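Local atomic coordinates of thermospermine synthase (Medicago truncatula, PDB entry 6BQ6), a protein that probably transfers an aminopropyl group from decarboxylated S-adenosylmethionine to spermidine, yielding the tetraamine thermospermine in plant polyamine biosynthesis. Residues Ile223-Glu228 with Tyr254-Gly259; Ala183-Gly188 with Thr227-Cys232; Leu91-Leu96 with Glu285-Leu290. All blocks are in the same frame, centred on the assembly; numbering follows the deposited sequence.

Interaction 1. Residues Ile223-Glu228 with Tyr254-Gly259. With TER (N-(3-amino-propyl)-N-(5-aminopropyl)-1,4-diaminobutane), chain F.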
loop_
_atom_site.group_PDB
_atom_site.type_symbol
_atom_site.label_atom_id
_atom_site.label_comp_id
_atom_site.label_asym_id
_atom_site.label_seq_id
_atom_site.Cartn_x
_atom_site.Cartn_y
_atom_site.Cartn_z
ATOM N N ILE B 223 -14.939 2.714 -19.988
ATOM C CA ILE B 223 -16.313 3.263 -20.044
ATOM C C ILE B 223 -16.373 4.673 -19.457
ATOM O O ILE B 223 -17.092 5.525 -19.997
ATOM C CB ILE B 223 -17.290 2.264 -19.372
ATOM C CG1 ILE B 223 -18.734 2.743 -19.317
ATOM C CG2 ILE B 223 -16.882 1.981 -17.949
ATOM C CD1 ILE B 223 -19.288 3.103 -20.644
ATOM N N PHE B 224 -15.668 4.925 -18.353
ATOM C CA PHE B 224 -15.513 6.274 -17.819
ATOM C C PHE B 224 -14.149 6.920 -18.114
ATOM O O PHE B 224 -14.065 8.149 -18.295
ATOM C CB PHE B 224 -15.834 6.268 -16.325
ATOM C CG PHE B 224 -17.220 5.773 -16.058
ATOM C CD1 PHE B 224 -18.332 6.416 -16.641
ATOM C CD2 PHE B 224 -17.421 4.631 -15.346
ATOM C CE1 PHE B 224 -19.612 5.942 -16.410
ATOM C CE2 PHE B 224 -18.696 4.136 -15.117
ATOM C CZ PHE B 224 -19.786 4.770 -15.672
ATOM N N SER B 225 -13.088 6.128 -18.103
ATOM C CA SER B 225 -11.734 6.723 -18.270
ATOM C C SER B 225 -11.492 7.312 -19.638
ATOM O O SER B 225 -10.604 8.184 -19.805
ATOM C CB SER B 225 -10.675 5.679 -17.951
ATOM O OG SER B 225 -10.655 4.617 -18.882
ATOM N N HIS B 226 -12.288 6.897 -20.625
ATOM C CA HIS B 226 -12.102 7.371 -22.018
ATOM C C HIS B 226 -12.265 8.899 -22.164
ATOM O O HIS B 226 -11.859 9.477 -23.171
ATOM C CB HIS B 226 -13.053 6.691 -23.020
ATOM C CG HIS B 226 -14.456 7.236 -22.983
ATOM N ND1 HIS B 226 -15.417 6.766 -22.111
ATOM C CD2 HIS B 226 -15.042 8.243 -23.679
ATOM C CE1 HIS B 226 -16.529 7.480 -22.254
ATOM N NE2 HIS B 226 -16.325 8.369 -23.206
ATOM N N THR B 227 -12.942 9.555 -21.215
ATOM C CA THR B 227 -13.146 10.990 -21.367
ATOM C C THR B 227 -11.920 11.843 -21.058
ATOM O O THR B 227 -11.916 13.039 -21.387
ATOM C CB THR B 227 -14.271 11.493 -20.456
ATOM O OG1 THR B 227 -13.932 11.205 -19.116
ATOM C CG2 THR B 227 -15.565 10.884 -20.788
ATOM N N GLU B 228 -10.900 11.308 -20.403
ATOM C CA GLU B 228 -9.743 12.147 -20.027
ATOM C C GLU B 228 -8.995 12.580 -21.271
ATOM O O GLU B 228 -8.639 13.725 -21.397
ATOM C CB GLU B 228 -8.707 11.431 -19.154
ATOM C CG GLU B 228 -9.117 10.622 -17.934
ATOM C CD GLU B 228 -8.036 9.563 -17.673
ATOM O OE1 GLU B 228 -8.423 8.376 -17.455
ATOM O OE2 GLU B 228 -6.788 9.931 -17.781
ATOM N N TYR B 254 -2.097 -2.735 -17.836
ATOM C CA TYR B 254 -2.544 -1.355 -17.739
ATOM C C TYR B 254 -3.753 -1.150 -16.873
ATOM O O TYR B 254 -4.134 0.018 -16.635
ATOM C CB TYR B 254 -2.807 -0.826 -19.172
ATOM C CG TYR B 254 -1.617 -0.643 -20.107
ATOM C CD1 TYR B 254 -0.306 -1.024 -19.763
ATOM C CD2 TYR B 254 -1.814 -0.102 -21.371
ATOM C CE1 TYR B 254 0.742 -0.841 -20.641
ATOM C CE2 TYR B 254 -0.768 0.084 -22.262
ATOM C CZ TYR B 254 0.509 -0.286 -21.902
ATOM O OH TYR B 254 1.526 -0.101 -22.785
ATOM N N ALA B 255 -4.416 -2.220 -16.417
ATOM C CA ALA B 255 -5.682 -2.200 -15.676
ATOM C C ALA B 255 -6.770 -1.371 -16.336
ATOM O O ALA B 255 -7.567 -0.735 -15.663
ATOM C CB ALA B 255 -5.484 -1.744 -14.201
ATOM N N ASP B 256 -6.773 -1.332 -17.677
ATOM C CA ASP B 256 -7.791 -0.610 -18.376
ATOM C C ASP B 256 -7.807 -1.054 -19.803
ATOM O O ASP B 256 -6.900 -1.775 -20.275
ATOM C CB ASP B 256 -7.529 0.900 -18.331
ATOM C CG ASP B 256 -8.833 1.736 -18.367
ATOM O OD1 ASP B 256 -9.930 1.184 -18.663
ATOM O OD2 ASP B 256 -8.704 2.939 -18.133
ATOM N N ILE B 257 -8.886 -0.663 -20.439
ATOM C CA ILE B 257 -8.984 -0.682 -21.879
ATOM C C ILE B 257 -8.075 0.494 -22.320
ATOM O O ILE B 257 -8.114 1.570 -21.725
ATOM C CB ILE B 257 -10.425 -0.458 -22.339
ATOM C CG1 ILE B 257 -11.356 -1.535 -21.794
ATOM C CG2 ILE B 257 -10.511 -0.431 -23.838
ATOM C CD1 ILE B 257 -11.014 -2.922 -22.258
ATOM N N TRP B 258 -7.283 0.283 -23.344
ATOM C CA TRP B 258 -6.502 1.329 -23.962
ATOM C C TRP B 258 -7.017 1.660 -25.369
ATOM O O TRP B 258 -7.594 0.801 -26.061
ATOM C CB TRP B 258 -5.025 0.878 -24.045
ATOM C CG TRP B 258 -4.130 2.023 -23.911
ATOM C CD1 TRP B 258 -3.458 2.727 -24.909
ATOM C CD2 TRP B 258 -3.879 2.721 -22.702
ATOM N NE1 TRP B 258 -2.790 3.786 -24.339
ATOM C CE2 TRP B 258 -3.049 3.828 -23.006
ATOM C CE3 TRP B 258 -4.300 2.547 -21.377
ATOM C CZ2 TRP B 258 -2.596 4.699 -21.997
ATOM C CZ3 TRP B 258 -3.890 3.475 -20.409
ATOM C CH2 TRP B 258 -3.071 4.506 -20.734
ATOM N N GLY B 259 -6.745 2.881 -25.831
ATOM C CA GLY B 259 -7.252 3.305 -27.108
ATOM C C GLY B 259 -6.196 3.768 -28.094
ATOM O O GLY B 259 -5.088 4.155 -27.709
HETATM N N1 TER F . 7.139 7.411 -24.263
HETATM C C2 TER F . 6.855 6.218 -25.033
HETATM C C3 TER F . 5.358 6.123 -25.309
HETATM C C4 TER F . 4.537 5.830 -24.080
HETATM N N5 TER F . 3.179 5.493 -24.439
HETATM C C6 TER F . 2.584 4.264 -23.963
HETATM C C7 TER F . 1.102 4.444 -23.676
HETATM C C8 TER F . 0.661 3.381 -22.686
HETATM N N9 TER F . 0.840 3.789 -21.309
HETATM C C10 TER F . 0.484 2.855 -20.272
HETATM C C11 TER F . 0.039 3.489 -18.972
HETATM C C12 TER F . -0.613 2.398 -18.123
HETATM C C13 TER F . -0.796 2.796 -16.667
HETATM N N14 TER F . -1.199 4.186 -16.543
#

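Interaction 2. Residues Ala183-Gly188 with Thr227-Cys232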
loop_
_atom_site.group_PDB
_atom_site.type_symbol
_atom_site.label_atom_id
_atom_site.label_comp_id
_atom_site.label_asym_id
_atom_site.label_seq_id
_atom_site.Cartn_x
_atom_site.Cartn_y
_atom_site.Cartn_z
ATOM N N ALA B 183 3.722 9.907 -24.769
ATOM C CA ALA B 183 2.930 10.040 -23.531
ATOM C C ALA B 183 1.584 10.717 -23.829
ATOM O O ALA B 183 1.471 11.450 -24.771
ATOM C CB ALA B 183 3.720 10.852 -22.525
ATOM N N ASP B 184 0.569 10.426 -23.019
ATOM C CA ASP B 184 -0.720 11.090 -23.096
ATOM C C ASP B 184 -0.555 12.604 -23.027
ATOM O O ASP B 184 0.307 13.084 -22.302
ATOM C CB ASP B 184 -1.647 10.656 -21.945
ATOM C CG ASP B 184 -2.014 9.193 -21.997
ATOM O OD1 ASP B 184 -1.704 8.518 -23.019
ATOM O OD2 ASP B 184 -2.628 8.712 -20.996
ATOM N N PRO B 185 -1.432 13.353 -23.720
ATOM C CA PRO B 185 -1.284 14.815 -23.680
ATOM C C PRO B 185 -1.644 15.358 -22.301
ATOM O O PRO B 185 -2.538 14.857 -21.643
ATOM C CB PRO B 185 -2.274 15.312 -24.741
ATOM C CG PRO B 185 -3.247 14.202 -24.932
ATOM C CD PRO B 185 -2.533 12.923 -24.613
ATOM N N ILE B 186 -0.928 16.371 -21.881
ATOM C CA ILE B 186 -1.147 17.016 -20.592
ATOM C C ILE B 186 -0.814 18.490 -20.861
ATOM O O ILE B 186 0.316 18.799 -21.224
ATOM C CB ILE B 186 -0.274 16.364 -19.460
ATOM C CG1 ILE B 186 1.180 16.118 -19.904
ATOM C CG2 ILE B 186 -0.849 15.007 -19.039
ATOM C CD1 ILE B 186 2.140 15.772 -18.787
ATOM N N GLU B 187 -1.820 19.363 -20.834
ATOM C CA GLU B 187 -1.594 20.822 -20.964
ATOM C C GLU B 187 -0.329 21.221 -20.204
ATOM O O GLU B 187 -0.277 21.083 -18.978
ATOM C CB GLU B 187 -2.780 21.643 -20.446
ATOM C CG GLU B 187 -2.841 23.025 -21.080
ATOM C CD GLU B 187 -3.754 23.096 -22.291
ATOM O OE1 GLU B 187 -4.552 22.144 -22.506
ATOM O OE2 GLU B 187 -3.691 24.128 -23.009
ATOM N N GLY B 188 0.702 21.647 -20.939
ATOM C CA GLY B 188 1.976 22.044 -20.332
ATOM C C GLY B 188 3.093 21.015 -20.304
ATOM O O GLY B 188 4.177 21.352 -19.861
ATOM N N THR B 227 -12.942 9.555 -21.215
ATOM C CA THR B 227 -13.146 10.990 -21.367
ATOM C C THR B 227 -11.920 11.843 -21.058
ATOM O O THR B 227 -11.916 13.039 -21.387
ATOM C CB THR B 227 -14.271 11.493 -20.456
ATOM O OG1 THR B 227 -13.932 11.205 -19.116
ATOM C CG2 THR B 227 -15.565 10.884 -20.788
ATOM N N GLU B 228 -10.900 11.308 -20.403
ATOM C CA GLU B 228 -9.743 12.147 -20.027
ATOM C C GLU B 228 -8.995 12.580 -21.271
ATOM O O GLU B 228 -8.639 13.725 -21.397
ATOM C CB GLU B 228 -8.707 11.431 -19.154
ATOM C CG GLU B 228 -9.117 10.622 -17.934
ATOM C CD GLU B 228 -8.036 9.563 -17.673
ATOM O OE1 GLU B 228 -8.423 8.376 -17.455
ATOM O OE2 GLU B 228 -6.788 9.931 -17.781
ATOM N N VAL B 229 -8.681 11.648 -22.155
ATOM C CA VAL B 229 -7.986 12.035 -23.405
ATOM C C VAL B 229 -8.459 11.360 -24.681
ATOM O O VAL B 229 -8.426 11.965 -25.726
ATOM C CB VAL B 229 -6.474 11.968 -23.332
ATOM C CG1 VAL B 229 -5.908 12.745 -22.129
ATOM C CG2 VAL B 229 -5.976 10.545 -23.377
ATOM N N PHE B 230 -8.934 10.127 -24.602
ATOM C CA PHE B 230 -9.331 9.380 -25.817
ATOM C C PHE B 230 -10.372 10.129 -26.616
ATOM O O PHE B 230 -10.214 10.343 -27.826
ATOM C CB PHE B 230 -9.848 8.001 -25.386
ATOM C CG PHE B 230 -10.284 7.076 -26.493
ATOM C CD1 PHE B 230 -9.379 6.531 -27.387
ATOM C CD2 PHE B 230 -11.591 6.644 -26.590
ATOM C CE1 PHE B 230 -9.777 5.625 -28.363
ATOM C CE2 PHE B 230 -11.982 5.707 -27.545
ATOM C CZ PHE B 230 -11.068 5.176 -28.430
ATOM N N SER B 231 -11.448 10.597 -25.963
ATOM C CA SER B 231 -12.440 11.344 -26.718
ATOM C C SER B 231 -11.929 12.662 -27.293
ATOM O O SER B 231 -12.317 13.028 -28.396
ATOM C CB SER B 231 -13.671 11.661 -25.888
ATOM O OG SER B 231 -13.309 12.287 -24.686
ATOM N N CYS B 232 -11.081 13.355 -26.535
ATOM C CA CYS B 232 -10.442 14.583 -27.006
ATOM C C CYS B 232 -9.536 14.405 -28.220
ATOM O O CYS B 232 -9.543 15.195 -29.141
ATOM C CB CYS B 232 -9.622 15.167 -25.880
ATOM S SG CYS B 232 -10.569 15.484 -24.373
#

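Interaction 3. Residues Leu91-Leu96 with Glu285-Leu290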
loop_
_atom_site.group_PDB
_atom_site.type_symbol
_atom_site.label_atom_id
_atom_site.label_comp_id
_atom_site.label_asym_id
_atom_site.label_seq_id
_atom_site.Cartn_x
_atom_site.Cartn_y
_atom_site.Cartn_z
ATOM N N LEU B 91 -1.331 -0.801 -32.014
ATOM C CA LEU B 91 -0.819 0.500 -32.429
ATOM C C LEU B 91 -0.404 0.490 -33.895
ATOM O O LEU B 91 -0.637 1.446 -34.605
ATOM C CB LEU B 91 0.384 0.920 -31.618
ATOM C CG LEU B 91 1.175 2.218 -31.974
ATOM C CD1 LEU B 91 0.247 3.436 -31.852
ATOM C CD2 LEU B 91 2.403 2.353 -31.147
ATOM N N VAL B 92 0.213 -0.600 -34.345
ATOM C CA VAL B 92 0.890 -0.668 -35.655
ATOM C C VAL B 92 0.090 -1.281 -36.783
ATOM O O VAL B 92 -0.056 -0.683 -37.858
ATOM C CB VAL B 92 2.257 -1.399 -35.512
ATOM C CG1 VAL B 92 2.862 -1.723 -36.865
ATOM C CG2 VAL B 92 3.203 -0.531 -34.666
ATOM N N HIS B 93 -0.471 -2.471 -36.556
ATOM C CA HIS B 93 -0.972 -3.221 -37.700
ATOM C C HIS B 93 -2.172 -2.684 -38.426
ATOM O O HIS B 93 -2.166 -2.684 -39.668
ATOM C CB HIS B 93 -1.091 -4.692 -37.353
ATOM C CG HIS B 93 0.207 -5.282 -36.954
ATOM N ND1 HIS B 93 1.340 -5.113 -37.718
ATOM C CD2 HIS B 93 0.600 -5.986 -35.872
ATOM C CE1 HIS B 93 2.368 -5.660 -37.122
ATOM N NE2 HIS B 93 1.954 -6.200 -36.000
ATOM N N PRO B 94 -3.188 -2.200 -37.697
ATOM C CA PRO B 94 -4.353 -1.671 -38.405
ATOM C C PRO B 94 -3.974 -0.559 -39.396
ATOM O O PRO B 94 -4.447 -0.575 -40.553
ATOM C CB PRO B 94 -5.224 -1.156 -37.266
ATOM C CG PRO B 94 -4.910 -2.068 -36.128
ATOM C CD PRO B 94 -3.421 -2.272 -36.228
ATOM N N ALA B 95 -3.148 0.398 -38.968
ATOM C CA ALA B 95 -2.717 1.449 -39.893
ATOM C C ALA B 95 -2.060 0.907 -41.127
ATOM O O ALA B 95 -2.453 1.219 -42.260
ATOM C CB ALA B 95 -1.809 2.441 -39.201
ATOM N N LEU B 96 -1.069 0.046 -40.956
ATOM C CA LEU B 96 -0.306 -0.410 -42.144
ATOM C C LEU B 96 -1.172 -1.296 -43.043
ATOM O O LEU B 96 -1.089 -1.246 -44.276
ATOM C CB LEU B 96 0.962 -1.116 -41.781
ATOM C CG LEU B 96 2.177 -0.187 -41.597
ATOM C CD1 LEU B 96 2.041 0.750 -40.406
ATOM C CD2 LEU B 96 3.441 -1.009 -41.523
ATOM N N GLU B 285 5.419 -13.929 -39.965
ATOM C CA GLU B 285 4.860 -14.636 -38.797
ATOM C C GLU B 285 3.414 -14.225 -38.450
ATOM O O GLU B 285 2.852 -13.257 -38.967
ATOM C CB GLU B 285 5.762 -14.505 -37.570
ATOM C CG GLU B 285 7.119 -15.159 -37.733
ATOM C CD GLU B 285 7.795 -15.443 -36.401
ATOM O OE1 GLU B 285 8.700 -14.653 -36.034
ATOM O OE2 GLU B 285 7.419 -16.442 -35.723
ATOM N N GLU B 286 2.808 -15.030 -37.588
ATOM C CA GLU B 286 1.431 -14.835 -37.169
ATOM C C GLU B 286 1.404 -13.798 -36.073
ATOM O O GLU B 286 2.191 -13.874 -35.153
ATOM C CB GLU B 286 0.867 -16.125 -36.583
ATOM C CG GLU B 286 0.260 -17.045 -37.618
ATOM C CD GLU B 286 -1.245 -16.814 -37.705
ATOM O OE1 GLU B 286 -1.641 -16.089 -38.656
ATOM O OE2 GLU B 286 -2.011 -17.316 -36.807
ATOM N N ASN B 287 0.464 -12.874 -36.161
ATOM C CA ASN B 287 0.151 -11.998 -35.022
ATOM C C ASN B 287 -0.365 -12.826 -33.859
ATOM O O ASN B 287 -0.991 -13.872 -34.062
ATOM C CB ASN B 287 -0.919 -10.982 -35.410
ATOM C CG ASN B 287 -0.392 -9.893 -36.320
ATOM O OD1 ASN B 287 0.799 -9.729 -36.471
ATOM N ND2 ASN B 287 -1.286 -9.107 -36.888
ATOM N N ARG B 288 -0.043 -12.373 -32.656
ATOM C CA ARG B 288 -0.446 -13.023 -31.409
ATOM C C ARG B 288 -1.815 -12.499 -30.955
ATOM O O ARG B 288 -2.613 -13.247 -30.383
ATOM C CB ARG B 288 0.649 -12.792 -30.356
ATOM C CG ARG B 288 1.978 -13.451 -30.730
ATOM C CD ARG B 288 3.168 -12.985 -29.860
ATOM N NE ARG B 288 2.957 -13.452 -28.492
ATOM C CZ ARG B 288 3.585 -13.038 -27.396
ATOM N NH1 ARG B 288 4.541 -12.097 -27.437
ATOM N NH2 ARG B 288 3.236 -13.573 -26.216
ATOM N N TYR B 289 -2.098 -11.219 -31.188
ATOM C CA TYR B 289 -3.327 -10.605 -30.676
ATOM C C TYR B 289 -4.326 -10.368 -31.796
ATOM O O TYR B 289 -5.504 -10.635 -31.649
ATOM C CB TYR B 289 -3.074 -9.264 -29.966
ATOM C CG TYR B 289 -4.363 -8.700 -29.433
ATOM C CD1 TYR B 289 -4.991 -9.267 -28.355
ATOM C CD2 TYR B 289 -4.966 -7.625 -30.061
ATOM C CE1 TYR B 289 -6.217 -8.751 -27.895
ATOM C CE2 TYR B 289 -6.142 -7.130 -29.619
ATOM C CZ TYR B 289 -6.769 -7.678 -28.591
ATOM O OH TYR B 289 -7.978 -7.139 -28.212
ATOM N N LEU B 290 -3.869 -9.805 -32.899
ATOM C CA LEU B 290 -4.745 -9.169 -33.847
ATOM C C LEU B 290 -5.004 -10.057 -35.088
ATOM O O LEU B 290 -4.062 -10.452 -35.764
ATOM C CB LEU B 290 -4.104 -7.845 -34.239
ATOM C CG LEU B 290 -5.058 -6.899 -34.906
ATOM C CD1 LEU B 290 -5.973 -6.172 -33.927
ATOM C CD2 LEU B 290 -4.246 -5.916 -35.697
#

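Interaction 1. Residues Ile223-Glu228 with Tyr254-Gly259
S225 and D256 are joined by a single hydrogen bond between a loop and a strand. Along the loop, I223 first lays its CG1 over the centre of the F224 ring, 4.2 Å above it, and packs on P252 of the second subunit. S225 then makes the bond. With chi1 at 67°, OG sits between the backbone N and the carbonyl carbon, and from there it donates to D256 OD2 at 2.7 Å on the syn lone pair of the carboxylate. S225 OG also takes a weak bond from G222 N. The other carboxylate oxygen is held within its own segment: I257 N donates to D256 OD1 at 2.8 Å, arriving from above the carboxylate plane.

The loop follows strand 212-220 of the Rossmann-like, methyltransferase-type sheet, whereas D256 lies near the beginning of strand 256-264, which runs antiparallel to 212-220. Just before that strand and on it, Y254 and W258 form part of the thermospermine pocket. TER C10 lies over the centre of the Y254 ring, 3.5 Å from CZ of Y254, and TER C8 lies over one face of the W258 ring, toward its rim, 3.6 Å from CZ2 of W258. W258 NE1 bonds Q217, and Y254 OH bonds the backbone O of Q78.

Farther along, H226 turns from the strand toward helix 303-311, where NE2 bonds S308, and T227 CG2 covers one face of its imidazole. E228 brings a second carboxylate near D256, with OE1 5.5 Å from D256 OD2.

Interaction 2. Residues Ala183-Gly188 with Thr227-Cys232
P185 and V229 make a small, buried apolar contact without hydrogen bonds, joining the loop after strand 175-181 to the start of helix 230-238. V229 occupies the N-cap position of that helix, and its isopropyl group reaches outward to meet the side chain of P185 tip to tip. With chi1 at -52°, CG1 stands anti to the carbonyl carbon, which directs this methyl at the pyrrolidine: V229 CG1 is 4.1 Å from P185 CG and 4.0 Å from P185 O. The other methyl, V229 CG2, comes only within 4.4 Å of D184 CG.

D184 OD1 takes a hydrogen bond from Q217 NE2. Because Q217 also belongs to the thermospermine pocket, the loop is tied to the wall of that site. A second acid comes near here, E228 OE2 being 5.4 Å from D184 OD2, without the two carboxylates touching.

Y316, in a loop near the C-terminus, packs on P185, V229 and C232. D184 and E228 rest on P220 at the end of strand 212-220, while F230 and S231 turn to L309 of helix 303-311.

Interaction 3. Residues Leu91-Leu96 with Glu285-Leu290
A kink in helix 84-98, within the Rossmann-like catalytic domain, receives the loop between helices 272-282 and 292-298: H93 and P94 on the helix meet N287 and L290 on the loop. The backbone N atoms of P94 and A95 lack bonds to the preceding turn. L290 CD2 lies 3.8 Å from H93 CB and 3.8 Å from P94 CD, and the L290 and P94 side chains run obliquely past each other. L290 CG is anti to the backbone N (chi1 -164°), which carries CD2 to the helix.

N287 approaches the H93 imidazole with its amide turned 24° from the ring plane. H93 NE2 and N287 OD1 are 3.7 Å apart and not bonded. Instead, E118 bonds H93 NE2 and H122 bonds H93 ND1, fixing the ring's rotation from both nitrogens, while N287 OD1 has a weak bond from R121. With N287 shortened to an alanine, L290 O would probably lose its side-chain donor, R121 its weak acceptor and the H93 ring part of its cover.

The carboxylate of E89, on the same helix, accepts the backbone N-H groups of R288, Y289 and L290, and K303 of the second subunit bonds N287 O and pairs with E286. Inside the loop, N287 ND2 donates to L290 O at 3.3 Å; L290 O lies in the amide plane of N287, whereas ND2 is tilted 28° from the plane of the carbonyl.

Interactions 1 and 2 lie 11 Å apart between centres and share T227 and E228. The loop 223-228 runs into helix 230-238, and a probable hydrogen bond from S231 N to H226 O (3.0 Å) couples them. Both lie beside the seven-stranded mixed sheet: interaction 1 reaches strand 256-264, and interaction 2 joins a loop and a helix that follow strands 175-181 and 212-220. Interaction 3 stands about 21 Å from interaction 1 and 25 Å from interaction 2, centre to centre. It pairs the earliest segment, 91-96, with the latest, 285-290, enclosing the other contacts. The first two border the polyamine site, and the third ties the segment after helix 272-282 back to helix 84-98.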